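Local structure of kallistatin (Homo sapiens, 6F4V) at residues N28-P33 with F275-S280; G146-L151 with A332-F337; L270-F275 with L322-A327. The protein inhibits tissue kallikrein as a serpin, forming a stable equimolar complex with the enzyme and releasing a small C-terminal fragment when cleaved at its reactive site. All coordinates share one frame; numbering follows the deposited sequence.

Contact 1. Residues N28-P33 with F275-S280; sequences NIFFSP and FSISGS. With EDO (1,2-ethanediol), chain E.
Ile277 and Gly279 meet the chain of Asn28 to Phe30 where two sheets of the serpin fold press together: strand 29-31 crosses strand 275-280 at 71° with no direct hydrogen bond. Ile277 does most of the reaching. Its CG1 sits between the backbone N and the carbonyl carbon (chi1 60°), and the extended second torsion carries CD1 up under the other strand, 3.9 Å from Phe30 CB and 3.5 Å from Ile29 O. The second branch, CG2, lies 3.5 Å from Asn28 ND2 as the two side chains pass at a slant. Phe30 O, buried and lacking a conventional hydrogen-bond partner in the model, receives a CA-H...O contact from Gly279 CA at 3.4 Å; a CB on this glycine would fall 2.2 Å from that same Phe30 O. Water 1 bridges the Asn28 end, accepting from Asn28 ND2 and from Ser278 N, while the amide of Asn28 donates to an ethanediol probably left from crystallisation. Asn28 OD1 is held by the backbone of another chain. That chain also pairs antiparallel with Ile29 to Phe31 and lays an aromatic ring nearly parallel to that of Phe30. Further out, Phe30 N is hydrogen-bonded to Tyr281 OH.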
loop_
_atom_site.group_PDB
_atom_site.type_symbol
_atom_site.label_atom_id
_atom_site.label_comp_id
_atom_site.label_asym_id
_atom_site.label_seq_id
_atom_site.Cartn_x
_atom_site.Cartn_y
_atom_site.Cartn_z
ATOM N N ASN A 28 11.454 -8.119 5.994
ATOM C CA ASN A 28 11.021 -7.126 4.988
ATOM C C ASN A 28 9.488 -7.025 5.005
ATOM O O ASN A 28 8.762 -8.041 5.115
ATOM C CB ASN A 28 11.459 -7.499 3.575
ATOM C CG ASN A 28 12.969 -7.529 3.398
ATOM O OD1 ASN A 28 13.698 -6.955 4.172
ATOM N ND2 ASN A 28 13.428 -8.160 2.318
ATOM N N ILE A 29 9.010 -5.790 4.915
ATOM C CA ILE A 29 7.584 -5.493 4.861
ATOM C C ILE A 29 7.349 -4.584 3.663
ATOM O O ILE A 29 8.101 -3.644 3.441
ATOM C CB ILE A 29 7.096 -4.778 6.138
ATOM C CG1 ILE A 29 7.263 -5.698 7.366
ATOM C CG2 ILE A 29 5.666 -4.271 6.009
ATOM C CD1 ILE A 29 7.153 -4.954 8.686
ATOM N N PHE A 30 6.301 -4.867 2.897
ATOM C CA PHE A 30 5.902 -3.933 1.851
ATOM C C PHE A 30 4.464 -4.128 1.470
ATOM O O PHE A 30 4.071 -5.208 1.086
ATOM C CB PHE A 30 6.819 -3.995 0.592
ATOM C CG PHE A 30 6.662 -2.797 -0.288
ATOM C CD1 PHE A 30 7.104 -1.532 0.149
ATOM C CD2 PHE A 30 6.019 -2.893 -1.507
ATOM C CE1 PHE A 30 6.917 -0.410 -0.651
ATOM C CE2 PHE A 30 5.805 -1.755 -2.284
ATOM C CZ PHE A 30 6.266 -0.525 -1.854
ATOM N N PHE A 31 3.673 -3.060 1.569
ATOM C CA PHE A 31 2.277 -3.132 1.166
ATOM C C PHE A 31 1.770 -1.788 0.705
ATOM O O PHE A 31 2.403 -0.771 0.932
ATOM C CB PHE A 31 1.399 -3.673 2.318
ATOM C CG PHE A 31 1.242 -2.731 3.469
ATOM C CD1 PHE A 31 2.267 -2.548 4.371
ATOM C CD2 PHE A 31 0.066 -2.057 3.667
ATOM C CE1 PHE A 31 2.146 -1.670 5.434
ATOM C CE2 PHE A 31 -0.075 -1.206 4.762
ATOM C CZ PHE A 31 1.001 -0.970 5.587
ATOM N N SER A 32 0.629 -1.806 0.026
ATOM C CA SER A 32 -0.103 -0.600 -0.271
ATOM C C SER A 32 -1.327 -0.413 0.631
ATOM O O SER A 32 -2.339 -1.062 0.423
ATOM C CB SER A 32 -0.573 -0.569 -1.704
ATOM O OG SER A 32 -1.306 0.619 -1.917
ATOM N N PRO A 33 -1.244 0.523 1.582
ATOM C CA PRO A 33 -2.424 0.760 2.433
ATOM C C PRO A 33 -3.597 1.286 1.623
ATOM O O PRO A 33 -4.734 0.874 1.866
ATOM C CB PRO A 33 -1.961 1.814 3.436
ATOM C CG PRO A 33 -0.557 2.160 3.125
ATOM C CD PRO A 33 -0.073 1.317 1.998
ATOM N N PHE A 275 17.650 -1.929 -5.128
ATOM C CA PHE A 275 17.067 -3.131 -4.523
ATOM C C PHE A 275 15.618 -3.326 -4.880
ATOM O O PHE A 275 14.920 -2.402 -5.342
ATOM C CB PHE A 275 17.162 -3.065 -2.966
ATOM C CG PHE A 275 16.218 -2.086 -2.346
ATOM C CD1 PHE A 275 16.536 -0.750 -2.292
ATOM C CD2 PHE A 275 14.972 -2.486 -1.860
ATOM C CE1 PHE A 275 15.668 0.189 -1.754
ATOM C CE2 PHE A 275 14.096 -1.551 -1.319
ATOM C CZ PHE A 275 14.428 -0.201 -1.290
ATOM N N SER A 276 15.189 -4.543 -4.580
ATOM C CA SER A 276 13.802 -4.937 -4.690
ATOM C C SER A 276 13.393 -5.706 -3.463
ATOM O O SER A 276 14.163 -6.539 -2.974
ATOM C CB SER A 276 13.542 -5.808 -5.924
ATOM O OG SER A 276 12.144 -5.825 -6.166
ATOM N N ILE A 277 12.189 -5.390 -2.953
ATOM C CA ILE A 277 11.532 -6.188 -1.910
ATOM C C ILE A 277 10.061 -6.378 -2.268
ATOM O O ILE A 277 9.486 -5.671 -3.141
ATOM C CB ILE A 277 11.623 -5.583 -0.479
ATOM C CG1 ILE A 277 10.970 -4.196 -0.379
ATOM C CG2 ILE A 277 13.060 -5.539 0.009
ATOM C CD1 ILE A 277 10.717 -3.744 1.054
ATOM N N SER A 278 9.436 -7.311 -1.577
ATOM C CA SER A 278 8.037 -7.555 -1.778
ATOM C C SER A 278 7.394 -7.981 -0.481
ATOM O O SER A 278 8.102 -8.353 0.473
ATOM C CB SER A 278 7.868 -8.598 -2.872
ATOM O OG SER A 278 8.416 -9.813 -2.466
ATOM N N GLY A 279 6.065 -7.927 -0.476
ATOM C CA GLY A 279 5.247 -8.404 0.620
ATOM C C GLY A 279 4.084 -9.219 0.134
ATOM O O GLY A 279 3.571 -8.983 -0.945
ATOM N N SER A 280 3.620 -10.149 0.971
ATOM C CA SER A 280 2.541 -11.043 0.609
ATOM C C SER A 280 1.779 -11.370 1.874
ATOM O O SER A 280 2.366 -11.905 2.802
ATOM C CB SER A 280 3.064 -12.330 -0.041
ATOM O OG SER A 280 1.951 -13.118 -0.447
HETATM C C1 EDO E . 14.200 -10.360 5.034
HETATM O O1 EDO E . 12.799 -10.597 5.148
HETATM C C2 EDO E . 14.937 -11.565 5.612
HETATM O O2 EDO E . 15.042 -11.364 7.013
HETATM O O HOH W 1 11.302 -9.049 0.072
#

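Contact 2. Residues G146-L151 with A332-F337; sequences GKIVDL and AAATSF
Ile148 and Leu151 drop from the loop after helix 129-143 onto the small side chains of strand 332-337, and the contact across the two segments is apolar, with no hydrogen bond between them. Ile148 spreads its branches along the strand: CG2 touches Ala334 CB at 4.1 Å, CG1 lies at the same distance from Ala332 CB, and CD1 rests 3.7 Å from Ala332 O. Leu151, its CG anti to the backbone N (chi1 173°), sends CD2 down to Ala334 CB at 3.7 Å and to Ser336 CB at 3.9 Å, while CD1 comes 3.6 Å from Ala334 O. At the Ala332 end Lys147 adds only the root of its side chain, CB against Ala332 CB at 3.7 Å, before the chain bends off. The strand is consistent with the inserted reactive-centre loop of a relaxed serpin, bonded between strands 312-324 and 159-172. Alternate residues Ala332, Ala334 and Ser336 face residues 146-151, and their small side chains let that segment lie close over the sheet. Val140 of helix 129-143 packs on Ile148, Leu151 and Ala334. Polar bonds sit outside the pair: Ser336 OG bonds Phe317 N, Ile148 N is bonded to Thr144 OG1, and Val149 O to Lys319 NZ.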
loop_
_atom_site.group_PDB
_atom_site.type_symbol
_atom_site.label_atom_id
_atom_site.label_comp_id
_atom_site.label_asym_id
_atom_site.label_seq_id
_atom_site.Cartn_x
_atom_site.Cartn_y
_atom_site.Cartn_z
ATOM N N GLY A 146 3.331 -6.589 -14.985
ATOM C CA GLY A 146 4.031 -7.807 -14.660
ATOM C C GLY A 146 4.493 -8.000 -13.236
ATOM O O GLY A 146 5.018 -9.061 -12.908
ATOM N N LYS A 147 4.304 -6.990 -12.377
ATOM C CA LYS A 147 4.853 -7.023 -11.034
ATOM C C LYS A 147 4.093 -7.883 -10.030
ATOM O O LYS A 147 4.704 -8.519 -9.183
ATOM C CB LYS A 147 4.969 -5.598 -10.479
ATOM C CG LYS A 147 5.882 -4.679 -11.288
ATOM C CD LYS A 147 7.238 -5.284 -11.631
ATOM C CE LYS A 147 8.005 -5.644 -10.391
ATOM N NZ LYS A 147 9.376 -6.123 -10.688
ATOM N N ILE A 148 2.771 -7.864 -10.080
ATOM C CA ILE A 148 1.965 -8.676 -9.157
ATOM C C ILE A 148 1.442 -9.923 -9.863
ATOM O O ILE A 148 0.487 -9.864 -10.632
ATOM C CB ILE A 148 0.804 -7.893 -8.519
ATOM C CG1 ILE A 148 1.309 -6.590 -7.893
ATOM C CG2 ILE A 148 0.105 -8.799 -7.511
ATOM C CD1 ILE A 148 2.404 -6.731 -6.853
ATOM N N VAL A 149 2.088 -11.036 -9.544
ATOM C CA VAL A 149 1.848 -12.362 -10.118
ATOM C C VAL A 149 1.191 -13.243 -9.030
ATOM O O VAL A 149 1.567 -13.190 -7.848
ATOM C CB VAL A 149 3.211 -12.992 -10.560
ATOM C CG1 VAL A 149 3.015 -14.263 -11.391
ATOM C CG2 VAL A 149 4.013 -11.997 -11.410
ATOM N N ASP A 150 0.220 -14.038 -9.439
ATOM C CA ASP A 150 -0.454 -15.003 -8.584
ATOM C C ASP A 150 -1.085 -14.355 -7.337
ATOM O O ASP A 150 -0.935 -14.837 -6.212
ATOM C CB ASP A 150 0.484 -16.186 -8.245
ATOM C CG ASP A 150 1.020 -16.915 -9.515
ATOM O OD1 ASP A 150 0.319 -16.966 -10.570
ATOM O OD2 ASP A 150 2.163 -17.436 -9.451
ATOM N N LEU A 151 -1.785 -13.242 -7.542
ATOM C CA LEU A 151 -2.434 -12.560 -6.427
ATOM C C LEU A 151 -3.334 -13.531 -5.655
ATOM O O LEU A 151 -3.219 -13.674 -4.432
ATOM C CB LEU A 151 -3.266 -11.372 -6.892
ATOM C CG LEU A 151 -4.110 -10.704 -5.794
ATOM C CD1 LEU A 151 -3.223 -10.178 -4.662
ATOM C CD2 LEU A 151 -5.008 -9.625 -6.354
ATOM N N ALA A 332 4.154 -1.599 -6.995
ATOM C CA ALA A 332 2.902 -2.124 -7.390
ATOM C C ALA A 332 2.279 -2.914 -6.252
ATOM O O ALA A 332 2.968 -3.398 -5.359
ATOM C CB ALA A 332 3.045 -2.991 -8.638
ATOM N N ALA A 333 0.959 -3.016 -6.296
ATOM C CA ALA A 333 0.234 -3.812 -5.317
ATOM C C ALA A 333 -1.141 -4.152 -5.816
ATOM O O ALA A 333 -1.687 -3.510 -6.718
ATOM C CB ALA A 333 0.151 -3.097 -3.975
ATOM N N ALA A 334 -1.709 -5.189 -5.225
ATOM C CA ALA A 334 -3.083 -5.532 -5.476
ATOM C C ALA A 334 -3.704 -6.232 -4.285
ATOM O O ALA A 334 -3.003 -6.816 -3.473
ATOM C CB ALA A 334 -3.160 -6.406 -6.714
ATOM N N THR A 335 -5.030 -6.161 -4.214
ATOM C CA THR A 335 -5.808 -6.747 -3.122
ATOM C C THR A 335 -6.967 -7.496 -3.728
ATOM O O THR A 335 -7.623 -6.983 -4.630
ATOM C CB THR A 335 -6.383 -5.624 -2.215
ATOM O OG1 THR A 335 -5.314 -4.833 -1.710
ATOM C CG2 THR A 335 -7.191 -6.190 -1.055
ATOM N N SER A 336 -7.204 -8.713 -3.243
ATOM C CA SER A 336 -8.379 -9.486 -3.606
ATOM C C SER A 336 -9.287 -9.697 -2.389
ATOM O O SER A 336 -8.818 -9.704 -1.239
ATOM C CB SER A 336 -7.973 -10.841 -4.172
ATOM O OG SER A 336 -7.456 -11.680 -3.171
ATOM N N PHE A 337 -10.568 -9.902 -2.663
ATOM C CA PHE A 337 -11.526 -10.310 -1.638
ATOM C C PHE A 337 -12.567 -11.224 -2.268
ATOM O O PHE A 337 -13.311 -10.780 -3.128
ATOM C CB PHE A 337 -12.219 -9.109 -1.012
ATOM C CG PHE A 337 -12.937 -9.436 0.257
ATOM C CD1 PHE A 337 -14.207 -10.001 0.259
ATOM C CD2 PHE A 337 -12.317 -9.235 1.455
ATOM C CE1 PHE A 337 -14.820 -10.314 1.478
ATOM C CE2 PHE A 337 -12.933 -9.540 2.648
ATOM C CZ PHE A 337 -14.173 -10.088 2.661
#

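Contact 3. Residues L270-F275 with L322-A327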
loop_
_atom_site.group_PDB
_atom_site.type_symbol
_atom_site.label_atom_id
_atom_site.label_comp_id
_atom_site.label_asym_id
_atom_site.label_seq_id
_atom_site.Cartn_x
_atom_site.Cartn_y
_atom_site.Cartn_z
ATOM N N LEU A 270 24.889 10.786 -0.299
ATOM C CA LEU A 270 23.792 9.824 -0.113
ATOM C C LEU A 270 24.168 8.489 -0.718
ATOM O O LEU A 270 24.447 8.409 -1.909
ATOM C CB LEU A 270 22.518 10.351 -0.793
ATOM C CG LEU A 270 21.312 9.418 -0.834
ATOM C CD1 LEU A 270 20.913 8.985 0.567
ATOM C CD2 LEU A 270 20.160 10.120 -1.514
ATOM N N HIS A 271 24.191 7.457 0.102
ATOM C CA HIS A 271 24.401 6.094 -0.347
ATOM C C HIS A 271 23.100 5.376 -0.120
ATOM O O HIS A 271 22.649 5.290 1.024
ATOM C CB HIS A 271 25.496 5.404 0.474
ATOM C CG HIS A 271 26.793 6.151 0.508
ATOM N ND1 HIS A 271 27.930 5.707 -0.139
ATOM C CD2 HIS A 271 27.137 7.307 1.124
ATOM C CE1 HIS A 271 28.916 6.569 0.071
ATOM N NE2 HIS A 271 28.460 7.540 0.847
ATOM N N LEU A 272 22.503 4.853 -1.186
ATOM C CA LEU A 272 21.174 4.262 -1.115
ATOM C C LEU A 272 21.191 3.012 -1.951
ATOM O O LEU A 272 21.655 3.065 -3.089
ATOM C CB LEU A 272 20.129 5.241 -1.614
ATOM C CG LEU A 272 18.642 4.814 -1.567
ATOM C CD1 LEU A 272 18.144 4.713 -0.128
ATOM C CD2 LEU A 272 17.789 5.801 -2.364
ATOM N N PRO A 273 20.726 1.876 -1.407
ATOM C CA PRO A 273 20.834 0.694 -2.239
ATOM C C PRO A 273 19.884 0.701 -3.409
ATOM O O PRO A 273 18.792 1.292 -3.343
ATOM C CB PRO A 273 20.508 -0.474 -1.294
ATOM C CG PRO A 273 20.397 0.110 0.072
ATOM C CD PRO A 273 20.199 1.570 -0.067
ATOM N N LYS A 274 20.332 0.045 -4.466
ATOM C CA LYS A 274 19.483 -0.382 -5.558
ATOM C C LYS A 274 18.963 -1.742 -5.120
ATOM O O LYS A 274 19.757 -2.622 -4.780
ATOM C CB LYS A 274 20.300 -0.524 -6.843
ATOM C CG LYS A 274 19.518 -1.069 -8.026
ATOM C CD LYS A 274 20.408 -1.156 -9.259
ATOM C CE LYS A 274 19.668 -1.807 -10.418
ATOM N NZ LYS A 274 20.547 -1.884 -11.615
ATOM N N PHE A 275 17.650 -1.929 -5.128
ATOM C CA PHE A 275 17.067 -3.131 -4.523
ATOM C C PHE A 275 15.618 -3.326 -4.880
ATOM O O PHE A 275 14.920 -2.402 -5.342
ATOM C CB PHE A 275 17.162 -3.065 -2.966
ATOM C CG PHE A 275 16.218 -2.086 -2.346
ATOM C CD1 PHE A 275 16.536 -0.750 -2.292
ATOM C CD2 PHE A 275 14.972 -2.486 -1.860
ATOM C CE1 PHE A 275 15.668 0.189 -1.754
ATOM C CE2 PHE A 275 14.096 -1.551 -1.319
ATOM C CZ PHE A 275 14.428 -0.201 -1.290
ATOM N N LEU A 322 8.337 -3.488 -4.484
ATOM C CA LEU A 322 9.098 -2.228 -4.535
ATOM C C LEU A 322 10.397 -2.470 -5.288
ATOM O O LEU A 322 11.113 -3.425 -4.960
ATOM C CB LEU A 322 9.481 -1.789 -3.113
ATOM C CG LEU A 322 10.302 -0.487 -2.963
ATOM C CD1 LEU A 322 9.567 0.682 -3.588
ATOM C CD2 LEU A 322 10.614 -0.201 -1.507
ATOM N N ASP A 323 10.692 -1.578 -6.233
ATOM C CA ASP A 323 11.921 -1.609 -7.036
ATOM C C ASP A 323 12.503 -0.198 -7.072
ATOM O O ASP A 323 11.893 0.721 -7.639
ATOM C CB ASP A 323 11.611 -2.112 -8.465
ATOM C CG ASP A 323 12.857 -2.375 -9.289
ATOM O OD1 ASP A 323 13.927 -1.828 -8.982
ATOM O OD2 ASP A 323 12.769 -3.113 -10.287
ATOM N N VAL A 324 13.680 -0.041 -6.480
ATOM C CA VAL A 324 14.377 1.221 -6.391
ATOM C C VAL A 324 15.669 1.109 -7.190
ATOM O O VAL A 324 16.479 0.188 -6.983
ATOM C CB VAL A 324 14.662 1.575 -4.905
ATOM C CG1 VAL A 324 15.674 2.703 -4.773
ATOM C CG2 VAL A 324 13.327 1.917 -4.195
ATOM N N ASP A 325 15.865 2.050 -8.103
ATOM C CA ASP A 325 17.125 2.117 -8.846
ATOM C C ASP A 325 17.539 3.577 -9.075
ATOM O O ASP A 325 17.016 4.499 -8.449
ATOM C CB ASP A 325 17.008 1.330 -10.154
ATOM C CG ASP A 325 16.055 1.973 -11.145
ATOM O OD1 ASP A 325 15.654 3.165 -11.017
ATOM O OD2 ASP A 325 15.667 1.265 -12.084
ATOM N N GLU A 326 18.512 3.777 -9.969
ATOM C CA GLU A 326 19.143 5.061 -10.120
ATOM C C GLU A 326 18.231 6.094 -10.738
ATOM O O GLU A 326 18.429 7.264 -10.509
ATOM C CB GLU A 326 20.420 4.943 -10.994
ATOM C CG GLU A 326 21.519 4.129 -10.343
ATOM C CD GLU A 326 21.486 2.660 -10.675
ATOM O OE1 GLU A 326 20.455 2.160 -11.146
ATOM O OE2 GLU A 326 22.521 1.998 -10.472
ATOM N N ALA A 327 17.254 5.670 -11.519
ATOM C CA ALA A 327 16.371 6.571 -12.236
ATOM C C ALA A 327 15.074 6.914 -11.456
ATOM O O ALA A 327 14.496 7.991 -11.636
ATOM C CB ALA A 327 15.980 5.948 -13.573
HETATM O O HOH W 2 23.323 -0.289 -11.505
#
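Phe275 and Val324 form an antiparallel hydrogen-bonded pair. Val324 N gives an almost straight bond of 2.9 Å to Phe275 O (178°, nearly end-on to the carbonyl), and Phe275 N returns one of 3.0 Å to Val324 O, in the plane of that carbonyl. Weaker CA-H...O contacts from Lys274 and Asp323 flank them. The charged ends of Lys274 and Glu326 stop short of a salt bridge, NZ lying 4.1 Å from OE1. Instead, water 2 accepts from Lys274 NZ and donates to Glu326 OE2 at 2.6 Å, an oxygen that also bonds Thr182 OG1. The lysine chain, fully extended, passes with CG 4.1 Å from Asp325 CB. Asp325 itself closes an Asx turn, OD1 being met by Ala327 N from above the carboxylate plane. On the sheet face that carries both side chains, the Phe275 ring, with CG between the backbone N and the carbonyl carbon (chi1 72°), brings CE1 to 3.6 Å from Val324 CB and CE2 to 3.7 Å from Leu322 CD2. An alanine in place of Phe275 would probably open a gap here, leaving Val324 and Leu322 without their shared apolar partner. Next to it the chain turns from Leu270 and His271, paired with another chain, into the large sheet: this is the breach region of the central serpin sheet, where the inserted strand 328-340 begins.

How the contacts relate
All three contacts lie on the same central sheet, at different depths. Contacts 1 and 3 share Phe275 and strand 269-282, and they touch where Ile277 O accepts from Leu322 N and the Phe30 ring packs on Leu322. Contact 2 sits one strand further across, on 328-340, and meets contact 1 where Ser32 CB packs on Ala333 CB. Contacts 2 and 3 are both buried; contact 2 has no hydrogen bond between its segments and rests on apolar packing, a loop laid over a sheet. Contact 1, partly buried, crosses between sheets and takes in a water and another chain. Contact 3 alone has sheet hydrogen bonds between its segments, and its packing ends in exposed Lys274 and a water-bridged charge pair.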